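Local coordinates for protein similar to hydroxylamine oxidoreductase (Kuenenia stuttgartiensis, PDB 6H5L) that probably works as an oxidoreductase, passing electrons through its c-type hemes as part of a large multiheme reductase complex, at residues W54-H59 with G205-D210; K43-Q48 with W183-A188. All blocks are in the same frame, centred on the assembly; numbering follows the deposited sequence.

Contact 1 (W54-H59 with G205-D210); sequences WQPNRH and GAEKCD. With HEC (heme c), chain J.
Gln-55 and Glu-207 bring the two backbones nearest, with their CA atoms 6.2 Å apart, and the chains diverge slightly to 7.1 Å between the CA atoms of Trp-54 and Lys-208. Gln-55 holds the N-cap position of the short helix 56-59, while 205-210 has no regular structure and leads into a CxxCH heme-binding motif whose first cysteine is Cys-209.

The carboxylate of Glu-207 does most of the joining. Its chain is extended beyond CG (chi2 -163°), and Glu-207 OE2 offers its syn lone pair to Asn-57 N at 3.1 Å. Glu-207 OE1 takes a second bond from Asn-57 ND2 at 3.0 Å, met from above the carboxylate plane, and also bonds Tyr-17 OH. The side-chain amide of Gln-55 stacks on this carboxylate, the planes only 8° apart and Gln-55 CD 3.7 Å from Glu-207 CD. With Pro-56 CD beside OE2, the group is held against turning, and its charge lies where it would probably favour the start of the helix.

Lys-208 turns to the heme propionates. Lys-208 NZ reaches the edge of the Trp-54 indole, near the ring plane, 3.8 Å from Trp-54 CZ3. There it bonds propionate oxygen O1A, although the modelled length is doubtfully short, and a second heme weakly. Lys-208 NZ also forms a long salt bridge with Asp-210 OD1 at 3.4 Å. Asp-210 OD2 pairs with Arg-215, which also hydrogen-bonds a heme, so acidic and basic groups share the propionate side.

Cys-209 SG is linked covalently to a different heme, and its side chain touches Cys-149 on helix 146-152. Trp-54 packs on Asp-200 and Met-201 of helix 197-202, and Trp-175 of helix 174-180 lies against both Trp-54 and Gln-55.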
loop_
_atom_site.group_PDB
_atom_site.type_symbol
_atom_site.label_atom_id
_atom_site.label_comp_id
_atom_site.label_asym_id
_atom_site.label_seq_id
_atom_site.Cartn_x
_atom_site.Cartn_y
_atom_site.Cartn_z
ATOM N N TRP A 54 -8.664 -7.286 48.131
ATOM C CA TRP A 54 -8.243 -8.654 47.846
ATOM C C TRP A 54 -9.382 -9.643 48.081
ATOM O O TRP A 54 -9.533 -10.614 47.331
ATOM C CB TRP A 54 -7.022 -9.034 48.685
ATOM C CG TRP A 54 -5.820 -8.107 48.613
ATOM C CD1 TRP A 54 -4.943 -7.850 49.625
ATOM C CD2 TRP A 54 -5.363 -7.337 47.484
ATOM N NE1 TRP A 54 -3.974 -6.975 49.206
ATOM C CE2 TRP A 54 -4.209 -6.641 47.899
ATOM C CE3 TRP A 54 -5.815 -7.166 46.171
ATOM C CZ2 TRP A 54 -3.504 -5.788 47.050
ATOM C CZ3 TRP A 54 -5.114 -6.319 45.329
ATOM C CH2 TRP A 54 -3.970 -5.642 45.773
ATOM N N GLN A 55 -10.185 -9.417 49.119
ATOM C CA GLN A 55 -11.285 -10.314 49.484
ATOM C C GLN A 55 -12.509 -9.461 49.780
ATOM O O GLN A 55 -12.849 -9.205 50.942
ATOM C CB GLN A 55 -10.906 -11.185 50.686
ATOM C CG GLN A 55 -11.895 -12.288 51.004
ATOM C CD GLN A 55 -11.651 -13.550 50.197
ATOM O OE1 GLN A 55 -10.841 -13.566 49.270
ATOM N NE2 GLN A 55 -12.348 -14.620 50.557
ATOM N N PRO A 56 -13.203 -8.994 48.734
ATOM C CA PRO A 56 -14.263 -7.991 48.951
ATOM C C PRO A 56 -15.445 -8.495 49.761
ATOM O O PRO A 56 -15.932 -7.769 50.637
ATOM C CB PRO A 56 -14.678 -7.612 47.521
ATOM C CG PRO A 56 -13.513 -7.999 46.668
ATOM C CD PRO A 56 -12.949 -9.227 47.304
ATOM N N ASN A 57 -15.939 -9.706 49.484
ATOM C CA ASN A 57 -17.099 -10.219 50.212
ATOM C C ASN A 57 -16.884 -10.168 51.718
ATOM O O ASN A 57 -17.782 -9.772 52.470
ATOM C CB ASN A 57 -17.408 -11.652 49.776
ATOM C CG ASN A 57 -18.209 -11.716 48.488
ATOM O OD1 ASN A 57 -18.921 -10.773 48.140
ATOM N ND2 ASN A 57 -18.110 -12.838 47.782
ATOM N N ARG A 58 -15.694 -10.551 52.174
ATOM C CA ARG A 58 -15.433 -10.627 53.604
ATOM C C ARG A 58 -15.040 -9.280 54.198
ATOM O O ARG A 58 -15.343 -9.020 55.367
ATOM C CB ARG A 58 -14.343 -11.662 53.877
ATOM C CG ARG A 58 -13.906 -11.782 55.332
ATOM C CD ARG A 58 -14.956 -12.453 56.197
ATOM N NE ARG A 58 -14.483 -12.659 57.562
ATOM C CZ ARG A 58 -15.210 -13.210 58.528
ATOM N NH1 ARG A 58 -16.448 -13.612 58.278
ATOM N NH2 ARG A 58 -14.700 -13.359 59.743
ATOM N N HIS A 59 -14.386 -8.406 53.427
ATOM C CA HIS A 59 -13.692 -7.270 54.022
ATOM C C HIS A 59 -13.925 -5.916 53.361
ATOM O O HIS A 59 -13.351 -4.927 53.829
ATOM C CB HIS A 59 -12.178 -7.538 54.055
ATOM C CG HIS A 59 -11.778 -8.625 55.004
ATOM N ND1 HIS A 59 -12.078 -8.585 56.349
ATOM C CD2 HIS A 59 -11.093 -9.776 54.806
ATOM C CE1 HIS A 59 -11.604 -9.669 56.936
ATOM N NE2 HIS A 59 -10.998 -10.406 56.023
ATOM N N GLY A 205 -6.529 -14.400 44.420
ATOM C CA GLY A 205 -7.146 -14.899 43.207
ATOM C C GLY A 205 -8.372 -15.755 43.446
ATOM O O GLY A 205 -8.790 -16.509 42.563
ATOM N N ALA A 206 -8.961 -15.652 44.639
ATOM C CA ALA A 206 -10.135 -16.445 44.982
ATOM C C ALA A 206 -11.438 -15.735 44.638
ATOM O O ALA A 206 -12.392 -16.380 44.189
ATOM C CB ALA A 206 -10.113 -16.808 46.470
ATOM N N GLU A 207 -11.502 -14.418 44.835
ATOM C CA GLU A 207 -12.685 -13.647 44.490
ATOM C C GLU A 207 -12.440 -12.615 43.401
ATOM O O GLU A 207 -13.397 -11.967 42.965
ATOM C CB GLU A 207 -13.249 -12.938 45.732
ATOM C CG GLU A 207 -13.603 -13.877 46.875
ATOM C CD GLU A 207 -14.508 -13.228 47.905
ATOM O OE1 GLU A 207 -15.414 -13.916 48.424
ATOM O OE2 GLU A 207 -14.321 -12.028 48.192
ATOM N N LYS A 208 -11.200 -12.444 42.952
ATOM C CA LYS A 208 -10.867 -11.487 41.906
ATOM C C LYS A 208 -10.616 -12.236 40.603
ATOM O O LYS A 208 -9.710 -13.073 40.529
ATOM C CB LYS A 208 -9.637 -10.665 42.287
ATOM C CG LYS A 208 -9.636 -10.140 43.711
ATOM C CD LYS A 208 -8.866 -8.834 43.798
ATOM C CE LYS A 208 -7.590 -8.876 42.976
ATOM N NZ LYS A 208 -7.231 -7.524 42.464
ATOM N N CYS A 209 -11.415 -11.932 39.582
ATOM C CA CYS A 209 -11.245 -12.513 38.258
ATOM C C CYS A 209 -10.371 -11.659 37.353
ATOM O O CYS A 209 -10.183 -12.007 36.182
ATOM C CB CYS A 209 -12.609 -12.736 37.600
ATOM S SG CYS A 209 -13.685 -13.880 38.481
ATOM N N ASP A 210 -9.828 -10.556 37.871
ATOM C CA ASP A 210 -8.931 -9.678 37.131
ATOM C C ASP A 210 -7.467 -10.028 37.365
ATOM O O ASP A 210 -6.590 -9.166 37.238
ATOM C CB ASP A 210 -9.186 -8.222 37.517
ATOM C CG ASP A 210 -8.949 -7.963 38.994
ATOM O OD1 ASP A 210 -8.749 -8.941 39.747
ATOM O OD2 ASP A 210 -8.959 -6.787 39.408
HETATM FE FE HEC J . -1.259 0.619 39.380
HETATM C CHA HEC J . -2.049 -2.691 39.095
HETATM C CHB HEC J . -0.621 0.146 42.757
HETATM C CHC HEC J . -0.168 3.870 39.685
HETATM C CHD HEC J . -2.144 1.212 36.123
HETATM N NA HEC J . -1.288 -0.982 40.680
HETATM C C1A HEC J . -1.722 -2.254 40.358
HETATM C C2A HEC J . -1.762 -3.036 41.579
HETATM C C3A HEC J . -1.371 -2.251 42.583
HETATM C C4A HEC J . -1.064 -0.943 42.043
HETATM C CMA HEC J . -1.265 -2.664 44.065
HETATM C CAA HEC J . -2.188 -4.514 41.714
HETATM C CBA HEC J . -3.688 -4.628 41.474
HETATM C CGA HEC J . -4.178 -6.000 41.848
HETATM O O1A HEC J . -5.393 -6.262 41.659
HETATM O O2A HEC J . -3.361 -6.828 42.330
HETATM N NB HEC J . -0.560 1.798 40.941
HETATM C C1B HEC J . -0.313 1.381 42.235
HETATM C C2B HEC J . 0.333 2.466 42.947
HETATM C C3B HEC J . 0.453 3.499 42.101
HETATM C C4B HEC J . -0.103 3.096 40.824
HETATM C CMB HEC J . 0.762 2.402 44.432
HETATM C CAB HEC J . 1.070 4.888 42.388
HETATM C CBB HEC J . 2.585 4.784 42.676
HETATM N NC HEC J . -1.186 2.238 38.147
HETATM C C1C HEC J . -0.670 3.481 38.461
HETATM C C2C HEC J . -0.656 4.279 37.252
HETATM C C3C HEC J . -1.285 3.586 36.291
HETATM C C4C HEC J . -1.573 2.260 36.818
HETATM C CMC HEC J . -0.275 5.775 37.212
HETATM C CAC HEC J . -1.578 4.066 34.844
HETATM C CBC HEC J . -0.300 4.386 34.037
HETATM N ND HEC J . -1.952 -0.565 37.831
HETATM C C1D HEC J . -2.337 -0.076 36.583
HETATM C C2D HEC J . -2.971 -1.148 35.844
HETATM C C3D HEC J . -2.941 -2.365 36.781
HETATM C C4D HEC J . -2.289 -1.909 37.986
HETATM C CMD HEC J . -3.560 -1.081 34.418
HETATM C CAD HEC J . -3.480 -3.788 36.517
HETATM C CBD HEC J . -4.738 -4.015 37.348
HETATM C CGD HEC J . -4.797 -5.447 37.811
HETATM O O1D HEC J . -3.787 -5.930 38.385
HETATM O O2D HEC J . -5.855 -6.101 37.619
HETATM O O HOH W 1 -9.593 -13.286 47.229
#

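Contact 2 (K43-Q48 with W183-A188); sequences KYFKAQ and WYAEAA
Phe-45 and Ala-185 mark the closest backbone approach, 5.4 Å between CA atoms, where an irregular strip of chain, 43-48, lies against helix 182-189 of the multiheme cytochrome fold. The helix turns Ala-185 and Ala-188 toward the loop, Tyr-184 reaches it with its ring, and an edge-to-face aromatic pair is the main feature.

Tyr-184 turns the CD1-CE1 edge of its ring toward the face of Phe-45: the centroids are 5.2 Å apart, the planes meet at 61°, and Tyr-184 CE1 comes 3.6 Å from Phe-45 CE2. CD1 stands over that face, offset toward the rim. A chi1 of 69° puts Phe-45 CG between the backbone N and the carbonyl carbon, and on the side of Tyr-184. The two alanines meet Phe-45 at different points: Ala-185 CB at ring atom CD1 (3.5 Å), Ala-188 CB at the side chain's own CB (3.6 Å).

The tyrosine hydroxyl is used twice, by Gln-48 and by Asp-200 OD1. An alanine in place of Tyr-184 would probably leave Gln-48 and Asp-200 without this shared partner and open a gap over the Phe-45 face.

Tyr-44 adds only its CB, beside Ala-185 CB, while its ring leads away to a hydrogen bond between OH and Glu-412. Gln-48 NE2 donates to Tyr-184 OH across 3.1 Å, the oxygen 10° out of the amide plane.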
loop_
_atom_site.group_PDB
_atom_site.type_symbol
_atom_site.label_atom_id
_atom_site.label_comp_id
_atom_site.label_asym_id
_atom_site.label_seq_id
_atom_site.Cartn_x
_atom_site.Cartn_y
_atom_site.Cartn_z
ATOM N N LYS A 43 -11.131 -14.233 65.063
ATOM C CA LYS A 43 -11.168 -13.416 66.269
ATOM C C LYS A 43 -9.788 -13.147 66.856
ATOM O O LYS A 43 -9.688 -12.433 67.862
ATOM C CB LYS A 43 -12.046 -14.098 67.319
ATOM C CG LYS A 43 -13.496 -14.299 66.896
ATOM C CD LYS A 43 -14.211 -12.966 66.721
ATOM C CE LYS A 43 -15.692 -13.162 66.440
ATOM N NZ LYS A 43 -16.428 -11.870 66.377
ATOM N N TYR A 44 -8.731 -13.705 66.273
ATOM C CA TYR A 44 -7.387 -13.560 66.813
ATOM C C TYR A 44 -6.564 -12.493 66.106
ATOM O O TYR A 44 -5.469 -12.168 66.576
ATOM C CB TYR A 44 -6.648 -14.903 66.751
ATOM C CG TYR A 44 -7.214 -15.950 67.683
ATOM C CD1 TYR A 44 -8.375 -16.641 67.360
ATOM C CD2 TYR A 44 -6.586 -16.248 68.887
ATOM C CE1 TYR A 44 -8.896 -17.596 68.210
ATOM C CE2 TYR A 44 -7.099 -17.205 69.742
ATOM C CZ TYR A 44 -8.254 -17.876 69.399
ATOM O OH TYR A 44 -8.774 -18.830 70.244
ATOM N N PHE A 45 -7.055 -11.944 64.997
ATOM C CA PHE A 45 -6.345 -10.895 64.281
ATOM C C PHE A 45 -7.360 -10.027 63.552
ATOM O O PHE A 45 -8.561 -10.311 63.546
ATOM C CB PHE A 45 -5.312 -11.481 63.311
ATOM C CG PHE A 45 -5.917 -12.199 62.134
ATOM C CD1 PHE A 45 -6.320 -13.520 62.242
ATOM C CD2 PHE A 45 -6.069 -11.554 60.917
ATOM C CE1 PHE A 45 -6.871 -14.181 61.159
ATOM C CE2 PHE A 45 -6.620 -12.209 59.833
ATOM C CZ PHE A 45 -7.022 -13.524 59.952
ATOM N N LYS A 46 -6.864 -8.957 62.936
ATOM C CA LYS A 46 -7.667 -8.081 62.098
ATOM C C LYS A 46 -7.088 -8.068 60.691
ATOM O O LYS A 46 -5.886 -8.265 60.495
ATOM C CB LYS A 46 -7.722 -6.653 62.659
ATOM C CG LYS A 46 -8.412 -6.551 64.008
ATOM C CD LYS A 46 -8.728 -5.109 64.363
ATOM C CE LYS A 46 -9.493 -5.024 65.674
ATOM N NZ LYS A 46 -10.012 -3.650 65.925
ATOM N N ALA A 47 -7.958 -7.843 59.713
ATOM C CA ALA A 47 -7.540 -7.882 58.320
ATOM C C ALA A 47 -6.679 -6.676 57.972
ATOM O O ALA A 47 -6.831 -5.589 58.537
ATOM C CB ALA A 47 -8.759 -7.930 57.402
ATOM N N GLN A 48 -5.760 -6.878 57.031
ATOM C CA GLN A 48 -4.999 -5.765 56.488
ATOM C C GLN A 48 -5.916 -4.872 55.656
ATOM O O GLN A 48 -6.971 -5.300 55.177
ATOM C CB GLN A 48 -3.827 -6.273 55.646
ATOM C CG GLN A 48 -2.825 -7.105 56.431
ATOM C CD GLN A 48 -1.717 -7.670 55.562
ATOM O OE1 GLN A 48 -0.962 -6.927 54.934
ATOM N NE2 GLN A 48 -1.615 -8.994 55.522
ATOM N N TRP A 183 -0.022 -19.712 61.921
ATOM C CA TRP A 183 1.060 -18.742 62.034
ATOM C C TRP A 183 0.746 -17.414 61.358
ATOM O O TRP A 183 1.544 -16.477 61.473
ATOM C CB TRP A 183 2.361 -19.321 61.470
ATOM C CG TRP A 183 2.264 -19.849 60.071
ATOM C CD1 TRP A 183 2.424 -19.144 58.913
ATOM C CD2 TRP A 183 2.011 -21.205 59.681
ATOM N NE1 TRP A 183 2.276 -19.975 57.827
ATOM C CE2 TRP A 183 2.021 -21.246 58.273
ATOM C CE3 TRP A 183 1.769 -22.388 60.389
ATOM C CZ2 TRP A 183 1.803 -22.421 57.558
ATOM C CZ3 TRP A 183 1.552 -23.553 59.677
ATOM C CH2 TRP A 183 1.568 -23.561 58.276
ATOM N N TYR A 184 -0.388 -17.303 60.665
ATOM C CA TYR A 184 -0.813 -16.003 60.156
ATOM C C TYR A 184 -1.300 -15.115 61.295
ATOM O O TYR A 184 -0.834 -13.981 61.456
ATOM C CB TYR A 184 -1.907 -16.182 59.098
ATOM C CG TYR A 184 -2.277 -14.917 58.342
ATOM C CD1 TYR A 184 -3.106 -13.956 58.913
ATOM C CD2 TYR A 184 -1.814 -14.693 57.051
ATOM C CE1 TYR A 184 -3.447 -12.805 58.229
ATOM C CE2 TYR A 184 -2.154 -13.543 56.356
ATOM C CZ TYR A 184 -2.972 -12.604 56.952
ATOM O OH TYR A 184 -3.317 -11.458 56.276
ATOM N N ALA A 185 -2.241 -15.621 62.096
ATOM C CA ALA A 185 -2.759 -14.846 63.220
ATOM C C ALA A 185 -1.687 -14.609 64.275
ATOM O O ALA A 185 -1.659 -13.551 64.913
ATOM C CB ALA A 185 -3.962 -15.558 63.835
ATOM N N GLU A 186 -0.799 -15.584 64.476
ATOM C CA GLU A 186 0.265 -15.422 65.460
ATOM C C GLU A 186 1.199 -14.283 65.073
ATOM O O GLU A 186 1.595 -13.479 65.924
ATOM C CB GLU A 186 1.043 -16.729 65.609
ATOM C CG GLU A 186 2.105 -16.712 66.698
ATOM C CD GLU A 186 1.523 -16.563 68.091
ATOM O OE1 GLU A 186 1.803 -15.542 68.754
ATOM O OE2 GLU A 186 0.780 -17.467 68.525
ATOM N N ALA A 187 1.563 -14.196 63.791
ATOM C CA ALA A 187 2.386 -13.080 63.335
ATOM C C ALA A 187 1.687 -11.745 63.568
ATOM O O ALA A 187 2.331 -10.754 63.931
ATOM C CB ALA A 187 2.744 -13.257 61.859
ATOM N N ALA A 188 0.365 -11.703 63.369
ATOM C CA ALA A 188 -0.389 -10.484 63.645
ATOM C C ALA A 188 -0.456 -10.187 65.137
ATOM O O ALA A 188 -0.459 -9.016 65.534
ATOM C CB ALA A 188 -1.796 -10.606 63.066
#

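Overall arrangement
Both contacts are buried and join parts of the chain far apart in sequence, 43-59 with 183-210; their segments alternate. Contact 1 lies deeper, its centre about 14 Å from the chain centre against about 19 Å for that of contact 2, where Tyr-44 and Ala-188 are partly exposed, against Asn-57 alone in contact 1. Their centres are about 18 Å apart, yet His-59 CE1 rests 3.4 Å from Ala-47 CB. Helix 174-180 borders both, and Asp-200 is touched by Trp-54 and bonded to Tyr-184. The chemistry differs: contact 1, beside heme propionates, is built on charges and carboxylate bonds, contact 2 on aromatic and alanine packing with one side-chain hydrogen bond.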